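Local coordinates for protein uncharacterized ACR, COG1565 superfamily (Burkholderia thailandensis, PDB 4F3N) that is of unknown function but has a methyltransferase fold, binds S-adenosyl-L-homocysteine and may, like its family, methylate arginine side chains of proteins, at residues Pro128-Ser136 with Arg414-Ala422; Leu367-Leu376 with Ala390-Ile398. One frame throughout, in Å; residues are numbered along the deposited sequence.

Contact 1: Pro128-Ser136 with Arg414-Ala422; sequences PVAQALDAS and RGIDGALDA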
loop_
_atom_site.group_PDB
_atom_site.type_symbol
_atom_site.label_atom_id
_atom_site.label_comp_id
_atom_site.label_asym_id
_atom_site.label_seq_id
_atom_site.Cartn_x
_atom_site.Cartn_y
_atom_site.Cartn_z
ATOM N N PRO A 128 9.614 -3.704 16.494
ATOM C CA PRO A 128 10.658 -3.432 15.482
ATOM C C PRO A 128 10.851 -1.965 15.129
ATOM O O PRO A 128 11.969 -1.575 14.780
ATOM C CB PRO A 128 10.204 -4.262 14.254
ATOM C CG PRO A 128 8.742 -4.557 14.498
ATOM C CD PRO A 128 8.515 -4.543 15.975
ATOM N N VAL A 129 9.824 -1.129 15.204
ATOM C CA VAL A 129 10.026 0.296 14.996
ATOM C C VAL A 129 10.993 0.845 16.052
ATOM O O VAL A 129 11.958 1.517 15.731
ATOM C CB VAL A 129 8.702 1.063 14.962
ATOM C CG1 VAL A 129 8.890 2.591 14.969
ATOM C CG2 VAL A 129 7.959 0.643 13.680
ATOM N N ALA A 130 10.760 0.512 17.305
ATOM C CA ALA A 130 11.662 0.972 18.382
ATOM C C ALA A 130 13.083 0.416 18.191
ATOM O O ALA A 130 14.087 1.128 18.367
ATOM C CB ALA A 130 11.073 0.594 19.742
ATOM N N GLN A 131 13.187 -0.852 17.825
ATOM C CA GLN A 131 14.480 -1.441 17.578
ATOM C C GLN A 131 15.220 -0.737 16.444
ATOM O O GLN A 131 16.432 -0.545 16.535
ATOM C CB GLN A 131 14.374 -2.949 17.319
ATOM C CG GLN A 131 15.719 -3.630 17.400
ATOM C CD GLN A 131 15.642 -5.163 17.362
ATOM O OE1 GLN A 131 14.834 -5.734 16.649
ATOM N NE2 GLN A 131 16.493 -5.831 18.150
ATOM N N ALA A 132 14.526 -0.344 15.382
ATOM C CA ALA A 132 15.161 0.358 14.269
ATOM C C ALA A 132 15.583 1.767 14.678
ATOM O O ALA A 132 16.671 2.216 14.290
ATOM C CB ALA A 132 14.230 0.392 13.055
ATOM N N LEU A 133 14.736 2.453 15.465
ATOM C CA LEU A 133 15.085 3.786 16.004
ATOM C C LEU A 133 16.360 3.665 16.849
ATOM O O LEU A 133 17.280 4.442 16.699
ATOM C CB LEU A 133 13.943 4.341 16.836
ATOM C CG LEU A 133 12.715 4.787 16.050
ATOM C CD1 LEU A 133 11.526 4.967 16.996
ATOM C CD2 LEU A 133 12.927 6.041 15.196
ATOM N N ASP A 134 16.397 2.695 17.756
ATOM C CA ASP A 134 17.578 2.524 18.623
ATOM C C ASP A 134 18.827 2.243 17.810
ATOM O O ASP A 134 19.917 2.773 18.093
ATOM C CB ASP A 134 17.402 1.311 19.545
ATOM C CG ASP A 134 16.379 1.536 20.670
ATOM O OD1 ASP A 134 16.097 2.692 21.038
ATOM O OD2 ASP A 134 15.900 0.518 21.214
ATOM N N ALA A 135 18.700 1.299 16.889
ATOM C CA ALA A 135 19.842 0.840 16.089
ATOM C C ALA A 135 20.424 1.950 15.202
ATOM O O ALA A 135 21.654 2.000 15.003
ATOM C CB ALA A 135 19.437 -0.364 15.267
ATOM N N SER A 136 19.559 2.827 14.666
ATOM C CA SER A 136 19.972 3.944 13.837
ATOM C C SER A 136 20.224 5.243 14.597
ATOM O O SER A 136 20.674 6.214 13.999
ATOM C CB SER A 136 18.969 4.216 12.714
ATOM O OG SER A 136 17.714 4.587 13.227
ATOM N N ARG A 414 19.330 2.387 6.432
ATOM C CA ARG A 414 20.659 2.994 6.346
ATOM C C ARG A 414 21.129 3.217 7.760
ATOM O O ARG A 414 20.398 3.732 8.614
ATOM C CB ARG A 414 20.634 4.314 5.621
ATOM C CG ARG A 414 20.215 4.204 4.185
ATOM C CD ARG A 414 20.505 5.525 3.511
ATOM N NE ARG A 414 19.952 5.621 2.168
ATOM C CZ ARG A 414 20.660 5.508 1.055
ATOM N NH1 ARG A 414 21.966 5.216 1.081
ATOM N NH2 ARG A 414 20.047 5.672 -0.115
ATOM N N GLY A 415 22.357 2.794 8.036
ATOM C CA GLY A 415 22.896 2.976 9.349
ATOM C C GLY A 415 22.428 2.004 10.379
ATOM O O GLY A 415 22.581 2.285 11.564
ATOM N N ILE A 416 21.863 0.874 9.952
ATOM C CA ILE A 416 21.512 -0.213 10.836
ATOM C C ILE A 416 22.417 -1.402 10.481
ATOM O O ILE A 416 22.436 -1.857 9.341
ATOM C CB ILE A 416 20.010 -0.584 10.747
ATOM C CG1 ILE A 416 19.149 0.602 11.239
ATOM C CG2 ILE A 416 19.711 -1.805 11.576
ATOM C CD1 ILE A 416 17.657 0.319 11.264
ATOM N N ASP A 417 23.188 -1.864 11.466
ATOM C CA ASP A 417 24.121 -2.972 11.287
ATOM C C ASP A 417 23.472 -4.113 12.050
ATOM O O ASP A 417 22.967 -3.936 13.149
ATOM C CB ASP A 417 25.496 -2.619 11.914
ATOM C CG ASP A 417 25.927 -1.173 11.647
ATOM O OD1 ASP A 417 26.199 -0.881 10.493
ATOM O OD2 ASP A 417 26.035 -0.358 12.617
ATOM N N GLY A 418 23.502 -5.302 11.514
ATOM C CA GLY A 418 22.853 -6.389 12.193
ATOM C C GLY A 418 21.408 -6.494 11.737
ATOM O O GLY A 418 21.008 -5.837 10.760
ATOM N N ALA A 419 20.646 -7.297 12.460
ATOM C CA ALA A 419 19.294 -7.724 12.056
ATOM C C ALA A 419 18.301 -7.202 13.074
ATOM O O ALA A 419 18.669 -6.993 14.242
ATOM C CB ALA A 419 19.227 -9.256 12.024
ATOM N N LEU A 420 17.051 -6.982 12.666
ATOM C CA LEU A 420 15.953 -6.814 13.605
ATOM C C LEU A 420 15.432 -8.167 14.003
ATOM O O LEU A 420 15.385 -9.090 13.169
ATOM C CB LEU A 420 14.745 -6.051 13.029
ATOM C CG LEU A 420 14.985 -4.662 12.465
ATOM C CD1 LEU A 420 13.626 -4.134 11.987
ATOM C CD2 LEU A 420 15.655 -3.755 13.489
ATOM N N ASP A 421 15.027 -8.263 15.256
ATOM C CA ASP A 421 14.382 -9.479 15.787
ATOM C C ASP A 421 13.184 -9.832 14.904
ATOM O O ASP A 421 12.898 -11.004 14.660
ATOM C CB ASP A 421 13.938 -9.262 17.244
ATOM C CG ASP A 421 15.130 -9.063 18.205
ATOM O OD1 ASP A 421 16.290 -9.218 17.780
ATOM O OD2 ASP A 421 14.899 -8.723 19.373
ATOM N N ALA A 422 12.486 -8.822 14.393
ATOM C CA ALA A 422 11.293 -9.115 13.586
ATOM C C ALA A 422 11.540 -9.901 12.317
ATOM O O ALA A 422 10.604 -10.569 11.836
ATOM C CB ALA A 422 10.512 -7.844 13.280
HETATM O O HOH W 1 12.365 -6.359 15.810
HETATM O O HOH W 2 22.968 -0.669 13.988
#
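Gln131 lays its side chain across the loop at Leu420 and Asp421, and its atoms divide the work. CB and CG pass alongside Leu420, running opposite to it, with CG 3.9 Å from Leu420 CD2. With CG turned opposite the backbone N (chi1 -166°) and the rest of the chain extended, the amide reaches the loop backbone. There OE1 accepts from Asp421 N at 2.9 Å, an N-H that comes in tilted 25° from the carbonyl plane. A water held by OE1 is also the acceptor for Ala422 N, so one amide oxygen serves two successive backbone N-H groups, directly and through water. NE2 lies 3.4 Å from Asp421 OD1, a weak but nearly straight bond, the amide plane standing 78° from the carboxylate. Glutamine suits this place because it offers acceptor and donor together.

Apolar contacts lie to both sides of this polar patch. Pro128 CB meets Ala422 CB at 3.7 Å, the alanine methyl fitting against the proline ring. Having no N-H, proline suits this kink, where N makes no bond to the turn before. Farther along, Ile416 spreads its branches over Ala132, Ala135 and Ser136: CG2 touches Ala135 CB, CG1 lies 3.9 Å from Ser136 CB, and CD1 is 3.9 Å from Ala132 CB. Ser136 OG turns back to Ala132 O (2.8 Å), which also takes Ser136 N from the other face.

The loop thus carries the chain from strand 407-414 along helix 118-136. Ile416 and Leu420 also touch strands 293-298 and 356-362, while Pro128 and Ala422 share Phe366 of helix 363-369.

Contact 2: Leu367-Leu376 with Ala390-Ile398; sequences LLNAGITDVL and AANAVQKLI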
loop_
_atom_site.group_PDB
_atom_site.type_symbol
_atom_site.label_atom_id
_atom_site.label_comp_id
_atom_site.label_asym_id
_atom_site.label_seq_id
_atom_site.Cartn_x
_atom_site.Cartn_y
_atom_site.Cartn_z
ATOM N N LEU A 367 5.068 -10.569 12.472
ATOM C CA LEU A 367 4.281 -10.309 13.690
ATOM C C LEU A 367 4.602 -11.346 14.767
ATOM O O LEU A 367 4.732 -10.996 15.948
ATOM C CB LEU A 367 2.787 -10.250 13.403
ATOM C CG LEU A 367 2.296 -9.061 12.581
ATOM C CD1 LEU A 367 0.782 -9.088 12.341
ATOM C CD2 LEU A 367 2.675 -7.723 13.259
ATOM N N LEU A 368 4.722 -12.599 14.384
ATOM C CA LEU A 368 5.166 -13.614 15.337
ATOM C C LEU A 368 6.559 -13.280 15.939
ATOM O O LEU A 368 6.755 -13.336 17.159
ATOM C CB LEU A 368 5.216 -14.981 14.672
ATOM C CG LEU A 368 3.853 -15.610 14.468
ATOM C CD1 LEU A 368 4.023 -16.793 13.491
ATOM C CD2 LEU A 368 3.254 -16.033 15.812
ATOM N N ASN A 369 7.512 -12.984 15.065
ATOM C CA ASN A 369 8.862 -12.613 15.488
ATOM C C ASN A 369 8.902 -11.410 16.414
ATOM O O ASN A 369 9.692 -11.371 17.394
ATOM C CB ASN A 369 9.726 -12.375 14.270
ATOM C CG ASN A 369 10.123 -13.647 13.531
ATOM O OD1 ASN A 369 9.951 -14.785 14.034
ATOM N ND2 ASN A 369 10.691 -13.479 12.321
ATOM N N ALA A 370 8.009 -10.469 16.151
ATOM C CA ALA A 370 7.899 -9.226 16.874
ATOM C C ALA A 370 7.125 -9.382 18.184
ATOM O O ALA A 370 7.060 -8.438 18.995
ATOM C CB ALA A 370 7.244 -8.172 15.964
ATOM N N GLY A 371 6.592 -10.565 18.461
ATOM C CA GLY A 371 5.984 -10.798 19.763
ATOM C C GLY A 371 4.487 -10.669 19.873
ATOM O O GLY A 371 3.992 -10.485 20.980
ATOM N N ILE A 372 3.743 -10.814 18.775
ATOM C CA ILE A 372 2.268 -10.664 18.844
ATOM C C ILE A 372 1.608 -11.631 19.837
ATOM O O ILE A 372 0.599 -11.273 20.469
ATOM C CB ILE A 372 1.572 -10.725 17.465
ATOM C CG1 ILE A 372 0.139 -10.192 17.555
ATOM C CG2 ILE A 372 1.626 -12.145 16.855
ATOM C CD1 ILE A 372 -0.481 -9.971 16.164
ATOM N N THR A 373 2.111 -12.862 19.927
ATOM C CA THR A 373 1.480 -13.827 20.820
ATOM C C THR A 373 1.755 -13.438 22.256
ATOM O O THR A 373 0.942 -13.727 23.135
ATOM C CB THR A 373 1.881 -15.277 20.545
ATOM O OG1 THR A 373 3.279 -15.451 20.717
ATOM C CG2 THR A 373 1.493 -15.675 19.105
ATOM N N ASP A 374 2.861 -12.753 22.473
ATOM C CA ASP A 374 3.197 -12.258 23.831
ATOM C C ASP A 374 2.236 -11.146 24.208
ATOM O O ASP A 374 1.728 -11.096 25.334
ATOM C CB ASP A 374 4.644 -11.758 23.922
ATOM C CG ASP A 374 5.673 -12.839 23.655
ATOM O OD1 ASP A 374 5.371 -14.051 23.789
ATOM O OD2 ASP A 374 6.820 -12.463 23.293
ATOM N N VAL A 375 1.952 -10.281 23.234
ATOM C CA VAL A 375 0.970 -9.234 23.406
ATOM C C VAL A 375 -0.366 -9.876 23.764
ATOM O O VAL A 375 -0.989 -9.505 24.741
ATOM C CB VAL A 375 0.823 -8.378 22.124
ATOM C CG1 VAL A 375 -0.288 -7.337 22.281
ATOM C CG2 VAL A 375 2.155 -7.706 21.787
ATOM N N LEU A 376 -0.813 -10.841 22.968
ATOM C CA LEU A 376 -2.073 -11.559 23.301
ATOM C C LEU A 376 -2.034 -12.151 24.698
ATOM O O LEU A 376 -3.035 -12.094 25.429
ATOM C CB LEU A 376 -2.368 -12.681 22.272
ATOM C CG LEU A 376 -3.656 -13.499 22.396
ATOM C CD1 LEU A 376 -4.885 -12.607 22.362
ATOM C CD2 LEU A 376 -3.681 -14.531 21.269
ATOM N N ALA A 390 -9.388 -10.340 21.066
ATOM C CA ALA A 390 -7.936 -10.212 20.869
ATOM C C ALA A 390 -7.403 -11.434 20.106
ATOM O O ALA A 390 -6.638 -11.290 19.170
ATOM C CB ALA A 390 -7.228 -10.073 22.198
ATOM N N ALA A 391 -7.819 -12.630 20.531
ATOM C CA ALA A 391 -7.411 -13.868 19.867
ATOM C C ALA A 391 -7.903 -13.917 18.411
ATOM O O ALA A 391 -7.158 -14.283 17.505
ATOM C CB ALA A 391 -7.930 -15.078 20.672
ATOM N N ASN A 392 -9.153 -13.534 18.161
ATOM C CA ASN A 392 -9.658 -13.471 16.799
ATOM C C ASN A 392 -8.881 -12.463 15.928
ATOM O O ASN A 392 -8.630 -12.736 14.766
ATOM C CB ASN A 392 -11.148 -13.088 16.798
ATOM C CG ASN A 392 -12.044 -14.204 17.289
ATOM O OD1 ASN A 392 -11.734 -15.412 17.163
ATOM N ND2 ASN A 392 -13.198 -13.813 17.835
ATOM N N ALA A 393 -8.503 -11.324 16.529
ATOM C CA ALA A 393 -7.715 -10.289 15.820
ATOM C C ALA A 393 -6.353 -10.836 15.399
ATOM O O ALA A 393 -5.946 -10.656 14.253
ATOM C CB ALA A 393 -7.525 -9.030 16.685
ATOM N N VAL A 394 -5.668 -11.457 16.341
ATOM C CA VAL A 394 -4.393 -12.076 16.102
ATOM C C VAL A 394 -4.531 -13.104 14.980
ATOM O O VAL A 394 -3.722 -13.159 14.056
ATOM C CB VAL A 394 -3.817 -12.731 17.353
ATOM C CG1 VAL A 394 -2.586 -13.565 17.004
ATOM C CG2 VAL A 394 -3.498 -11.679 18.406
ATOM N N GLN A 395 -5.558 -13.934 15.040
ATOM C CA GLN A 395 -5.696 -14.946 14.008
ATOM C C GLN A 395 -5.915 -14.333 12.641
ATOM O O GLN A 395 -5.379 -14.823 11.649
ATOM C CB GLN A 395 -6.835 -15.928 14.359
ATOM C CG GLN A 395 -7.009 -17.025 13.337
ATOM C CD GLN A 395 -8.033 -18.037 13.782
ATOM O OE1 GLN A 395 -9.193 -17.675 14.025
ATOM N NE2 GLN A 395 -7.631 -19.308 13.874
ATOM N N LYS A 396 -6.717 -13.277 12.548
ATOM C CA LYS A 396 -6.906 -12.601 11.264
ATOM C C LYS A 396 -5.572 -12.051 10.740
ATOM O O LYS A 396 -5.294 -12.093 9.528
ATOM C CB LYS A 396 -7.903 -11.457 11.424
ATOM N N LEU A 397 -4.775 -11.514 11.662
ATOM C CA LEU A 397 -3.481 -10.925 11.272
ATOM C C LEU A 397 -2.444 -11.953 10.804
ATOM O O LEU A 397 -1.607 -11.628 9.963
ATOM C CB LEU A 397 -2.893 -10.101 12.401
ATOM C CG LEU A 397 -3.596 -8.784 12.714
ATOM C CD1 LEU A 397 -3.061 -8.130 13.959
ATOM C CD2 LEU A 397 -3.507 -7.806 11.542
ATOM N N ILE A 398 -2.487 -13.173 11.350
ATOM C CA ILE A 398 -1.391 -14.119 11.165
ATOM C C ILE A 398 -1.787 -15.419 10.472
ATOM O O ILE A 398 -0.912 -16.115 9.936
ATOM C CB ILE A 398 -0.578 -14.423 12.488
ATOM C CG1 ILE A 398 -1.351 -15.338 13.452
ATOM C CG2 ILE A 398 -0.179 -13.086 13.168
ATOM C CD1 ILE A 398 -0.565 -15.726 14.719
#
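Purely apolar packing joins Leu367-Leu376 to Ala390-Ile398, in the helical region that follows strand 356-362. No hydrogen bond crosses. The short helix 372-376 runs nearly antiparallel to residues 390-398 of helix 384-398 (169°), the segment axes 10.4 Å apart, a spacing bridged by branched aliphatic side chains.

Val394 occupies the middle. Its CG2 faces Ile372 CG1 tip to tip at 4.0 Å and on its other flank receives Leu376 CD2, also at 4.0 Å. Ile372 holds CG1 opposite its backbone N (chi1 -165°), which carries CD1 across to Leu397 CD1 at 3.9 Å. Leucine fits at 376 because its two methyls reach two successive turns of the facing helix: CD2 meets Val394, while CD1 presses on Ala390 CB at 3.5 Å, tighter than usual. The small alanines at 390 and 391 make room for that methyl.

At the other end the side chains of Leu367 and Leu397 cross at about a right angle, CD1 of Leu367 lying 3.8 Å from CB of Leu397. Ile398 uses both branches, CG2 against Leu367 CB and CD1 against Leu368 CD2 at 4.0 Å.

Gly371, whose positive phi (98°) closes a Schellman motif, separates helices 363-369 and 372-376. It is also the N-cap of the second, and Leu367 and Ile372, one from each helix, both touch Leu397 and Ile398. Leu120 and Thr124 of helix 118-136 pack beside this layer. In this small antiparallel helix pair Leu397 lies about 8 Å, between side chains, from Asn214, which binds S-adenosyl-L-homocysteine in another structure of this protein but not here.

From the N terminus, the chain first passes through Pro128-Ser136 on helix 118-136, then builds most of the central mixed sheet before it reaches contact 2. That contact closes a short loop between Leu367-Leu376 and Ala390-Ile398. The chain next enters strand 407-414, and the loop after it returns to helix 118-136 in contact 1, so the short closure of contact 2 lies wholly within the long one. Though their centres are 21 Å apart, they touch: Asn369 ND2 probably donates to Ala422 O at 3.0 Å, and Ala370 packs on Pro128 and Ala422. Together they tie helix 118-136 to helices 363-369, 372-376 and 384-398 and to the chain beyond strand 407-414.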